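Local coordinates for protein PlyP35 (Listeria phage P35, PDB 6S3Y) that probably binds the Listeria cell wall through the two SH3-like repeats of a phage endolysin's C-terminal domain, at residues Lys11-Phe16 against Val28-His33; Asp18-Leu23 against Arg59-His64; Tyr63-Lys68 against Asn83-Cys88. All blocks are in the same frame, centred on the assembly; numbering follows the deposited sequence. Where two conformers were deposited one is given.

Overall arrangement
The contacts lie near the middle of the chain, centres 9 to 11 Å apart. Contact 1 is the hairpin of strands 6-17 and 27-32; the loop at its tip supplies 18-23, which contact 2 lays against strand 56-63. That strand also backs the hairpin, with F16 CE1 3.3 Å from G60 C. Contact 3 takes over at Y63, shared with contact 2, and sets the 3-10 turn that follows, and the start of strand 67-72, against strand 78-89. F22 CZ of contact 2 lies 3.9 Å from F87 CD2 of contact 3, and V13 O of contact 1 is 3.3 Å from A84 CB. Contacts 1 and 2 belong to the first cell-wall-binding repeat; contact 3 probably leads into the second.

Contact 1. Residues Lys11-Phe16 against Val28-His33; sequences KDVGYF and VRQWKH
A classic beta bulge, with V28 and R29 both facing F16, marks one end of the antiparallel hairpin made by strands 6-17 and 27-32. F16 O accepts both bulge amides, V28 N at 2.7 Å and R29 N at 3.1 Å. F16 N answers to R29 O (2.9 Å), and the ladder continues through the hydrogen-bonded pair G14-W31 to H33 N on D12 O (2.9 Å). On the face bearing F16 and W31 the rings form an offset stack, centroids 4.3 Å apart and planes 28° apart. CH2 of the indole sits over the centre of the phenyl ring, while F16 CB rests on the indole toward its rim. V28 CG1 touches F16 CD2 at 3.9 Å. On the other face, Q30 runs extended past Y15 CD1, and its OE1 takes K11 NZ at 3.0 Å on a lone pair in the carbonyl plane. S27 OG holds Q30 NE2. R29 bends at chi2, and NH1 reaches V28 O and D53. The hairpin thus has an aromatic side packed on I62, and a mixed one where Q30 lies beside the buried Y15 ring and its amide oxygen shares the K11 ammonium with the carbonyl of Y134.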
loop_
_atom_site.group_PDB
_atom_site.type_symbol
_atom_site.label_atom_id
_atom_site.label_comp_id
_atom_site.label_asym_id
_atom_site.label_seq_id
_atom_site.Cartn_x
_atom_site.Cartn_y
_atom_site.Cartn_z
ATOM N N LYS A 11 -0.664 -3.860 7.717
ATOM C CA LYS A 11 -1.971 -3.219 8.039
ATOM C C LYS A 11 -3.111 -3.887 7.269
ATOM O O LYS A 11 -2.875 -4.488 6.188
ATOM C CB LYS A 11 -1.952 -1.721 7.750
ATOM C CG LYS A 11 -1.036 -0.915 8.654
ATOM C CD LYS A 11 -1.015 0.566 8.243
ATOM C CE LYS A 11 -0.246 1.402 9.232
ATOM N NZ LYS A 11 -0.038 2.776 8.751
ATOM N N ASP A 12 -4.323 -3.702 7.785
ATOM C CA ASP A 12 -5.581 -4.228 7.202
ATOM C C ASP A 12 -6.167 -3.195 6.234
ATOM O O ASP A 12 -7.430 -3.081 6.168
ATOM C CB ASP A 12 -6.571 -4.534 8.343
ATOM C CG ASP A 12 -7.737 -5.402 7.892
ATOM O OD1 ASP A 12 -7.496 -6.358 7.115
ATOM O OD2 ASP A 12 -8.853 -5.064 8.280
ATOM N N VAL A 13 -5.316 -2.487 5.474
ATOM C CA VAL A 13 -5.754 -1.325 4.625
ATOM C C VAL A 13 -5.209 -1.441 3.195
ATOM O O VAL A 13 -4.186 -2.168 2.961
ATOM C CB VAL A 13 -5.327 0.011 5.251
ATOM C CG1 VAL A 13 -5.831 0.139 6.689
ATOM C CG2 VAL A 13 -3.808 0.210 5.183
ATOM N N GLY A 14 -5.887 -0.760 2.272
ATOM C CA GLY A 14 -5.347 -0.337 0.960
ATOM C C GLY A 14 -4.866 1.096 1.032
ATOM O O GLY A 14 -5.394 1.887 1.841
ATOM N N TYR A 15 -3.908 1.455 0.180
ATOM C CA TYR A 15 -3.165 2.730 0.291
ATOM C C TYR A 15 -3.647 3.675 -0.814
ATOM O O TYR A 15 -3.354 3.430 -1.985
ATOM C CB TYR A 15 -1.663 2.426 0.270
ATOM C CG TYR A 15 -1.282 1.526 1.408
ATOM C CD1 TYR A 15 -1.039 2.036 2.671
ATOM C CD2 TYR A 15 -1.266 0.154 1.233
ATOM C CE1 TYR A 15 -0.753 1.193 3.728
ATOM C CE2 TYR A 15 -0.975 -0.701 2.291
ATOM C CZ TYR A 15 -0.720 -0.174 3.540
ATOM O OH TYR A 15 -0.461 -1.002 4.598
ATOM N N PHE A 16 -4.407 4.693 -0.429
ATOM C CA PHE A 16 -4.884 5.769 -1.337
ATOM C C PHE A 16 -3.919 6.940 -1.178
ATOM O O PHE A 16 -4.053 7.718 -0.210
ATOM C CB PHE A 16 -6.339 6.092 -1.010
ATOM C CG PHE A 16 -7.072 7.011 -1.949
ATOM C CD1 PHE A 16 -7.283 6.660 -3.277
ATOM C CD2 PHE A 16 -7.606 8.196 -1.482
ATOM C CE1 PHE A 16 -8.029 7.480 -4.109
ATOM C CE2 PHE A 16 -8.345 9.024 -2.319
ATOM C CZ PHE A 16 -8.552 8.654 -3.623
ATOM N N VAL A 28 -3.548 9.724 1.481
ATOM C CA VAL A 28 -4.805 10.529 1.559
ATOM C C VAL A 28 -5.819 9.727 2.384
ATOM O O VAL A 28 -6.478 10.322 3.237
ATOM C CB VAL A 28 -5.317 10.857 0.148
ATOM C CG1 VAL A 28 -6.665 11.534 0.199
ATOM C CG2 VAL A 28 -4.318 11.716 -0.605
ATOM N N ARG A 29 -5.928 8.426 2.131
ATOM C CA ARG A 29 -6.723 7.477 2.949
ATOM C C ARG A 29 -5.946 6.163 3.082
ATOM O O ARG A 29 -5.294 5.750 2.107
ATOM C CB ARG A 29 -8.083 7.141 2.321
ATOM C CG ARG A 29 -9.042 8.315 2.251
ATOM C CD ARG A 29 -9.622 8.729 3.573
ATOM N NE ARG A 29 -10.625 9.782 3.416
ATOM C CZ ARG A 29 -10.370 11.083 3.446
ATOM N NH1 ARG A 29 -9.142 11.530 3.610
ATOM N NH2 ARG A 29 -11.336 11.971 3.339
ATOM N N GLN A 30 -6.062 5.517 4.235
ATOM C CA GLN A 30 -5.743 4.100 4.437
ATOM C C GLN A 30 -7.077 3.418 4.679
ATOM O O GLN A 30 -7.543 3.395 5.823
ATOM C CB GLN A 30 -4.676 3.985 5.531
ATOM C CG GLN A 30 -3.307 4.403 5.018
ATOM C CD GLN A 30 -2.187 4.217 6.003
ATOM O OE1 GLN A 30 -2.359 3.624 7.059
ATOM N NE2 GLN A 30 -1.030 4.777 5.668
ATOM N N TRP A 31 -7.684 2.936 3.606
ATOM C CA TRP A 31 -9.048 2.382 3.617
ATOM C C TRP A 31 -9.002 0.943 4.139
ATOM O O TRP A 31 -8.331 0.094 3.511
ATOM C CB TRP A 31 -9.660 2.420 2.215
ATOM C CG TRP A 31 -10.210 3.742 1.765
ATOM C CD1 TRP A 31 -10.949 4.646 2.473
ATOM C CD2 TRP A 31 -10.143 4.257 0.421
ATOM N NE1 TRP A 31 -11.311 5.696 1.672
ATOM C CE2 TRP A 31 -10.853 5.471 0.403
ATOM C CE3 TRP A 31 -9.560 3.792 -0.766
ATOM C CZ2 TRP A 31 -10.984 6.236 -0.750
ATOM C CZ3 TRP A 31 -9.705 4.535 -1.911
ATOM C CH2 TRP A 31 -10.409 5.736 -1.900
ATOM N N LYS A 32 -9.779 0.669 5.187
ATOM C CA LYS A 32 -9.952 -0.694 5.744
ATOM C C LYS A 32 -10.395 -1.646 4.631
ATOM O O LYS A 32 -11.221 -1.245 3.768
ATOM C CB LYS A 32 -10.976 -0.648 6.885
ATOM C CG LYS A 32 -11.011 -1.906 7.736
ATOM C CD LYS A 32 -11.946 -1.782 8.925
ATOM C CE LYS A 32 -13.366 -1.414 8.529
ATOM N NZ LYS A 32 -14.271 -1.316 9.700
ATOM N N HIS A 33 -9.897 -2.886 4.679
ATOM C CA HIS A 33 -10.362 -4.016 3.831
ATOM C C HIS A 33 -11.886 -3.948 3.728
ATOM O O HIS A 33 -12.511 -3.775 4.772
ATOM C CB HIS A 33 -9.896 -5.358 4.405
ATOM C CG HIS A 33 -10.084 -6.503 3.463
ATOM N ND1 HIS A 33 -11.012 -7.512 3.646
ATOM C CD2 HIS A 33 -9.497 -6.746 2.273
ATOM C CE1 HIS A 33 -10.868 -8.404 2.671
ATOM N NE2 HIS A 33 -9.980 -7.932 1.792
#

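Contact 2. Residues Asp18-Leu23 against Arg59-His64; sequences DKPQFL and RGYIYH
P20 lies flat over Y61, the two side chains side by side and pointing the same way. P20 CD stands over the centre of the phenol ring, 3.8 Å from the centroid and only 10° off the ring normal, in a CH-pi contact. D18 O approaches the same ring at its edge, 3.6 Å from Y61 CE1, and K19 C also lies near CD1. H42 meets Y61 edge-to-face. Two residues along the strand, Y63 also points its CB at the loop, but its CG is anti to the backbone N (chi1 -170°), whereas that of Y61 is anti to the carbonyl carbon. The Y63 side chain crosses F22 at about a right angle. There F22 CZ touches Y63 CB at 3.6 Å, and the rings lie oblique, with centroids 5.6 Å apart and planes at 49°. W46 and W89 also meet the F22 ring, and F22 O is held by Y134 OH. No direct hydrogen bond joins the segments; one water donates to both D18 O (2.7 Å) and R59 O (2.8 Å). P20 is the centre of an inverse gamma turn, closed by a weak bond from Q21 N to K19 O. A loop between the first two strands, folded back on a neighbouring strand through aromatic side chains, is consistent with the RT-loop position of SH3-like folds.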
loop_
_atom_site.group_PDB
_atom_site.type_symbol
_atom_site.label_atom_id
_atom_site.label_comp_id
_atom_site.label_asym_id
_atom_site.label_seq_id
_atom_site.Cartn_x
_atom_site.Cartn_y
_atom_site.Cartn_z
ATOM N N ASP A 18 -1.240 10.261 -2.299
ATOM C CA ASP A 18 -1.396 11.580 -2.968
ATOM C C ASP A 18 -0.753 11.543 -4.359
ATOM O O ASP A 18 -0.966 12.504 -5.116
ATOM C CB ASP A 18 -0.872 12.721 -2.092
ATOM C CG ASP A 18 0.609 12.670 -1.759
ATOM O OD1 ASP A 18 1.253 11.644 -2.009
ATOM O OD2 ASP A 18 1.106 13.671 -1.222
ATOM N N LYS A 19 -0.022 10.481 -4.692
ATOM C CA LYS A 19 0.641 10.276 -6.003
ATOM C C LYS A 19 0.524 8.819 -6.380
ATOM O O LYS A 19 0.444 7.982 -5.476
ATOM C CB LYS A 19 2.139 10.553 -5.898
ATOM C CG LYS A 19 2.504 11.925 -5.395
ATOM C CD LYS A 19 3.917 12.051 -4.949
ATOM C CE LYS A 19 4.132 13.386 -4.283
ATOM N NZ LYS A 19 5.566 13.547 -3.944
ATOM N N PRO A 20 0.561 8.469 -7.678
ATOM C CA PRO A 20 0.531 7.065 -8.094
ATOM C C PRO A 20 1.912 6.392 -7.968
ATOM O O PRO A 20 2.409 5.880 -8.943
ATOM C CB PRO A 20 0.067 7.148 -9.544
ATOM C CG PRO A 20 0.659 8.459 -10.025
ATOM C CD PRO A 20 0.601 9.384 -8.833
ATOM N N GLN A 21 2.467 6.390 -6.759
ATOM C CA GLN A 21 3.795 5.802 -6.455
ATOM C C GLN A 21 3.792 5.456 -4.962
ATOM O O GLN A 21 3.083 6.130 -4.194
ATOM C CB GLN A 21 4.929 6.778 -6.846
ATOM C CG GLN A 21 4.761 8.191 -6.279
ATOM C CD GLN A 21 5.640 9.322 -6.793
ATOM O OE1 GLN A 21 5.455 9.839 -7.890
ATOM N NE2 GLN A 21 6.547 9.791 -5.938
ATOM N N PHE A 22 4.560 4.439 -4.567
ATOM C CA PHE A 22 4.697 4.015 -3.161
ATOM C C PHE A 22 5.802 4.787 -2.449
ATOM O O PHE A 22 5.706 4.931 -1.222
ATOM C CB PHE A 22 4.890 2.511 -3.143
ATOM C CG PHE A 22 3.646 1.753 -3.510
ATOM C CD1 PHE A 22 2.538 1.755 -2.669
ATOM C CD2 PHE A 22 3.580 1.061 -4.694
ATOM C CE1 PHE A 22 1.413 1.037 -3.005
ATOM C CE2 PHE A 22 2.453 0.344 -5.029
ATOM C CZ PHE A 22 1.378 0.322 -4.173
ATOM N N LEU A 23 6.808 5.264 -3.170
ATOM C CA LEU A 23 7.951 6.038 -2.597
ATOM C C LEU A 23 7.601 7.531 -2.637
ATOM O O LEU A 23 7.091 7.986 -3.690
ATOM C CB LEU A 23 9.206 5.745 -3.432
ATOM C CG LEU A 23 10.470 6.536 -3.069
ATOM C CD1 LEU A 23 11.037 6.109 -1.758
ATOM C CD2 LEU A 23 11.551 6.438 -4.148
ATOM N N ARG A 59 -7.456 14.580 -4.230
ATOM C CA ARG A 59 -7.293 13.461 -5.180
ATOM C C ARG A 59 -6.321 12.443 -4.578
ATOM O O ARG A 59 -5.323 12.843 -3.969
ATOM C CB ARG A 59 -6.817 13.961 -6.547
ATOM C CG ARG A 59 -6.617 12.847 -7.556
ATOM C CD ARG A 59 -6.591 13.342 -8.988
ATOM N NE ARG A 59 -7.848 13.954 -9.385
ATOM C CZ ARG A 59 -8.917 13.301 -9.802
ATOM N NH1 ARG A 59 -8.952 11.984 -9.843
ATOM N NH2 ARG A 59 -10.000 13.987 -10.116
ATOM N N GLY A 60 -6.589 11.168 -4.797
ATOM C CA GLY A 60 -5.651 10.096 -4.449
ATOM C C GLY A 60 -5.551 9.055 -5.538
ATOM O O GLY A 60 -6.298 9.124 -6.539
ATOM N N TYR A 61 -4.629 8.116 -5.325
ATOM C CA TYR A 61 -4.274 7.057 -6.283
ATOM C C TYR A 61 -4.116 5.751 -5.504
ATOM O O TYR A 61 -3.427 5.746 -4.479
ATOM C CB TYR A 61 -2.967 7.426 -6.998
ATOM C CG TYR A 61 -3.039 8.728 -7.752
ATOM C CD1 TYR A 61 -2.779 9.934 -7.124
ATOM C CD2 TYR A 61 -3.397 8.748 -9.083
ATOM C CE1 TYR A 61 -2.883 11.147 -7.808
ATOM C CE2 TYR A 61 -3.485 9.936 -9.793
ATOM C CZ TYR A 61 -3.235 11.143 -9.147
ATOM O OH TYR A 61 -3.335 12.341 -9.783
ATOM N N ILE A 62 -4.669 4.667 -6.029
ATOM C CA ILE A 62 -4.560 3.358 -5.360
ATOM C C ILE A 62 -4.224 2.291 -6.394
ATOM O O ILE A 62 -4.783 2.300 -7.505
ATOM C CB ILE A 62 -5.838 3.055 -4.535
ATOM C CG1 ILE A 62 -5.676 1.749 -3.760
ATOM C CG2 ILE A 62 -7.079 3.053 -5.401
ATOM C CD1 ILE A 62 -6.627 1.618 -2.581
ATOM N N TYR A 63 -3.319 1.395 -6.026
ATOM C CA TYR A 63 -2.770 0.367 -6.939
ATOM C C TYR A 63 -3.854 -0.637 -7.281
ATOM O O TYR A 63 -4.698 -0.919 -6.421
ATOM C CB TYR A 63 -1.539 -0.222 -6.264
ATOM C CG TYR A 63 -0.701 -1.119 -7.131
ATOM C CD1 TYR A 63 0.314 -0.601 -7.917
ATOM C CD2 TYR A 63 -0.893 -2.488 -7.131
ATOM C CE1 TYR A 63 1.144 -1.424 -8.668
ATOM C CE2 TYR A 63 -0.075 -3.325 -7.869
ATOM C CZ TYR A 63 0.952 -2.790 -8.634
ATOM O OH TYR A 63 1.728 -3.616 -9.378
ATOM N N HIS A 64 -3.854 -1.155 -8.501
ATOM C CA HIS A 64 -5.003 -1.877 -9.115
ATOM C C HIS A 64 -5.367 -3.112 -8.288
ATOM O O HIS A 64 -6.571 -3.415 -8.190
ATOM C CB HIS A 64 -4.706 -2.227 -10.570
ATOM C CG HIS A 64 -3.757 -3.353 -10.742
ATOM N ND1 HIS A 64 -2.383 -3.254 -10.483
ATOM C CD2 HIS A 64 -3.986 -4.614 -11.111
ATOM C CE1 HIS A 64 -1.816 -4.413 -10.712
ATOM N NE2 HIS A 64 -2.769 -5.261 -11.105
HETATM O O HOH W 1 -3.067 14.179 -4.950
#

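Contact 3. Residues Tyr63-Lys68 against Asn83-Cys88; sequences YHSMAK and NAHAFC
M66 O receives the backbone N-H of N83 at 2.9 Å, the donor standing well above the carbonyl plane. N83 then grips the preceding carbonyl as well: ND2 gives S65 O a nearly straight bond of 3.0 Å, 169° at the hydrogen, nearly along the C=O axis and in the plane of the amide. N83 CB points toward the turn, and CG anti to the backbone N (chi1 177°) carries the amide on to S65 O, so the residue spans two successive peptide groups. The backbone O of N83 lies 3.1 Å from M66 CA in a CA-H...O contact. The turn carrying these carbonyls is the 3-10 segment 64-66, in which M66 N bonds back to Y63 O and A67 N to H64 O. Beyond the polar seam the chain of M66, modelled as the selenomethionine introduced for labelling, runs out extended and crosses H85 at about a right angle. Its CE lies over one face of the imidazole ring, 4.1 Å from the centroid, and approaches H85 O at 3.3 Å. Y15 and F22 also pack on M66. Further along, F87 drives its edge into a face of Y63 in a T-shaped pair, with centroids 5.2 Å apart and planes at 86°; F87 CZ comes to 3.5 Å from Y63 CE2. H64 ND1 stands over the opposite face of the phenol ring, and F99 meets F87 edge-to-face. Chemically the contact divides in two. At one end a single asparagine fixes the exit of the 3-10 turn into strand 67-72; at the other, the end of the M66 chain, over the H85 ring, and the crossed rings of Y63 and F87 join it to strand 78-89 mostly by van der Waals and aromatic contact, probably tying the two SH3-like repeats together.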
loop_
_atom_site.group_PDB
_atom_site.type_symbol
_atom_site.label_atom_id
_atom_site.label_comp_id
_atom_site.label_asym_id
_atom_site.label_seq_id
_atom_site.Cartn_x
_atom_site.Cartn_y
_atom_site.Cartn_z
ATOM N N TYR A 63 -3.319 1.395 -6.026
ATOM C CA TYR A 63 -2.770 0.367 -6.939
ATOM C C TYR A 63 -3.854 -0.637 -7.281
ATOM O O TYR A 63 -4.698 -0.919 -6.421
ATOM C CB TYR A 63 -1.539 -0.222 -6.264
ATOM C CG TYR A 63 -0.701 -1.119 -7.131
ATOM C CD1 TYR A 63 0.314 -0.601 -7.917
ATOM C CD2 TYR A 63 -0.893 -2.488 -7.131
ATOM C CE1 TYR A 63 1.144 -1.424 -8.668
ATOM C CE2 TYR A 63 -0.075 -3.325 -7.869
ATOM C CZ TYR A 63 0.952 -2.790 -8.634
ATOM O OH TYR A 63 1.728 -3.616 -9.378
ATOM N N HIS A 64 -3.854 -1.155 -8.501
ATOM C CA HIS A 64 -5.003 -1.877 -9.115
ATOM C C HIS A 64 -5.367 -3.112 -8.288
ATOM O O HIS A 64 -6.571 -3.415 -8.190
ATOM C CB HIS A 64 -4.706 -2.227 -10.570
ATOM C CG HIS A 64 -3.757 -3.353 -10.742
ATOM N ND1 HIS A 64 -2.383 -3.254 -10.483
ATOM C CD2 HIS A 64 -3.986 -4.614 -11.111
ATOM C CE1 HIS A 64 -1.816 -4.413 -10.712
ATOM N NE2 HIS A 64 -2.769 -5.261 -11.105
ATOM N N SER A 65 -4.385 -3.799 -7.690
ATOM C CA SER A 65 -4.657 -5.060 -6.938
ATOM C C SER A 65 -5.307 -4.767 -5.590
ATOM O O SER A 65 -5.765 -5.673 -4.924
ATOM C CB SER A 65 -3.418 -5.897 -6.833
ATOM O OG SER A 65 -2.404 -5.228 -6.098
HETATM N N MSE A 66 -5.372 -3.492 -5.166
HETATM C CA MSE A 66 -6.047 -3.124 -3.929
HETATM C C MSE A 66 -7.497 -2.661 -4.156
HETATM O O MSE A 66 -8.157 -2.226 -3.207
HETATM C CB MSE A 66 -5.254 -2.054 -3.194
HETATM C CG MSE A 66 -3.858 -2.488 -2.888
HETATM SE SE MSE A 66 -2.797 -1.011 -2.286
HETATM C CE MSE A 66 -1.089 -1.922 -1.993
ATOM N N ALA A 67 -8.000 -2.764 -5.386
ATOM C CA ALA A 67 -9.352 -2.331 -5.696
ATOM C C ALA A 67 -10.032 -3.356 -6.599
ATOM O O ALA A 67 -9.559 -3.582 -7.711
ATOM C CB ALA A 67 -9.363 -0.968 -6.356
ATOM N N LYS A 68 -11.128 -3.930 -6.123
ATOM C CA LYS A 68 -11.936 -4.935 -6.851
ATOM C C LYS A 68 -13.150 -4.210 -7.436
ATOM O O LYS A 68 -13.989 -3.749 -6.648
ATOM C CB LYS A 68 -12.306 -6.055 -5.862
ATOM C CG LYS A 68 -13.072 -7.225 -6.440
ATOM C CD LYS A 68 -13.498 -8.208 -5.346
ATOM C CE LYS A 68 -14.414 -7.546 -4.328
ATOM N NZ LYS A 68 -14.890 -8.463 -3.270
ATOM N N ASN A 83 -9.403 -4.112 -1.444
ATOM C CA ASN A 83 -8.676 -5.366 -1.108
ATOM C C ASN A 83 -7.349 -4.982 -0.453
ATOM O O ASN A 83 -6.412 -4.584 -1.173
ATOM C CB ASN A 83 -8.515 -6.217 -2.369
ATOM C CG ASN A 83 -7.719 -7.472 -2.122
ATOM O OD1 ASN A 83 -8.134 -8.313 -1.349
ATOM N ND2 ASN A 83 -6.564 -7.599 -2.746
ATOM N N ALA A 84 -7.290 -5.033 0.858
ATOM C CA ALA A 84 -6.114 -4.648 1.659
ATOM C C ALA A 84 -4.961 -5.640 1.426
ATOM O O ALA A 84 -5.180 -6.825 1.540
ATOM C CB ALA A 84 -6.483 -4.518 3.115
ATOM N N HIS A 85 -3.774 -5.112 1.167
ATOM C CA HIS A 85 -2.481 -5.866 1.141
ATOM C C HIS A 85 -1.360 -4.844 1.050
ATOM O O HIS A 85 -1.643 -3.655 0.773
ATOM C CB HIS A 85 -2.418 -6.895 0.002
ATOM C CG HIS A 85 -2.065 -6.338 -1.339
ATOM N ND1 HIS A 85 -3.014 -6.173 -2.336
ATOM C CD2 HIS A 85 -0.889 -5.890 -1.863
ATOM C CE1 HIS A 85 -2.437 -5.694 -3.422
ATOM N NE2 HIS A 85 -1.147 -5.501 -3.150
ATOM N N ALA A 86 -0.142 -5.268 1.313
ATOM C CA ALA A 86 1.043 -4.396 1.210
ATOM C C ALA A 86 2.018 -5.022 0.215
ATOM O O ALA A 86 1.662 -6.029 -0.469
ATOM C CB ALA A 86 1.626 -4.199 2.583
ATOM N N PHE A 87 3.222 -4.481 0.137
ATOM C CA PHE A 87 4.294 -4.957 -0.754
ATOM C C PHE A 87 5.610 -4.861 0.005
ATOM O O PHE A 87 5.721 -3.981 0.892
ATOM C CB PHE A 87 4.405 -4.104 -2.009
ATOM C CG PHE A 87 3.399 -4.374 -3.097
ATOM C CD1 PHE A 87 3.253 -5.638 -3.632
ATOM C CD2 PHE A 87 2.647 -3.336 -3.626
ATOM C CE1 PHE A 87 2.368 -5.869 -4.668
ATOM C CE2 PHE A 87 1.765 -3.570 -4.673
ATOM C CZ PHE A 87 1.613 -4.835 -5.188
ATOM N N CYS A 88 6.591 -5.691 -0.375
ATOM C CA CYS A 88 8.024 -5.369 -0.145
ATOM C C CYS A 88 8.760 -5.504 -1.473
ATOM O O CYS A 88 8.300 -6.275 -2.382
ATOM C CB CYS A 88 8.636 -6.223 0.956
ATOM S SG CYS A 88 8.461 -7.998 0.663
#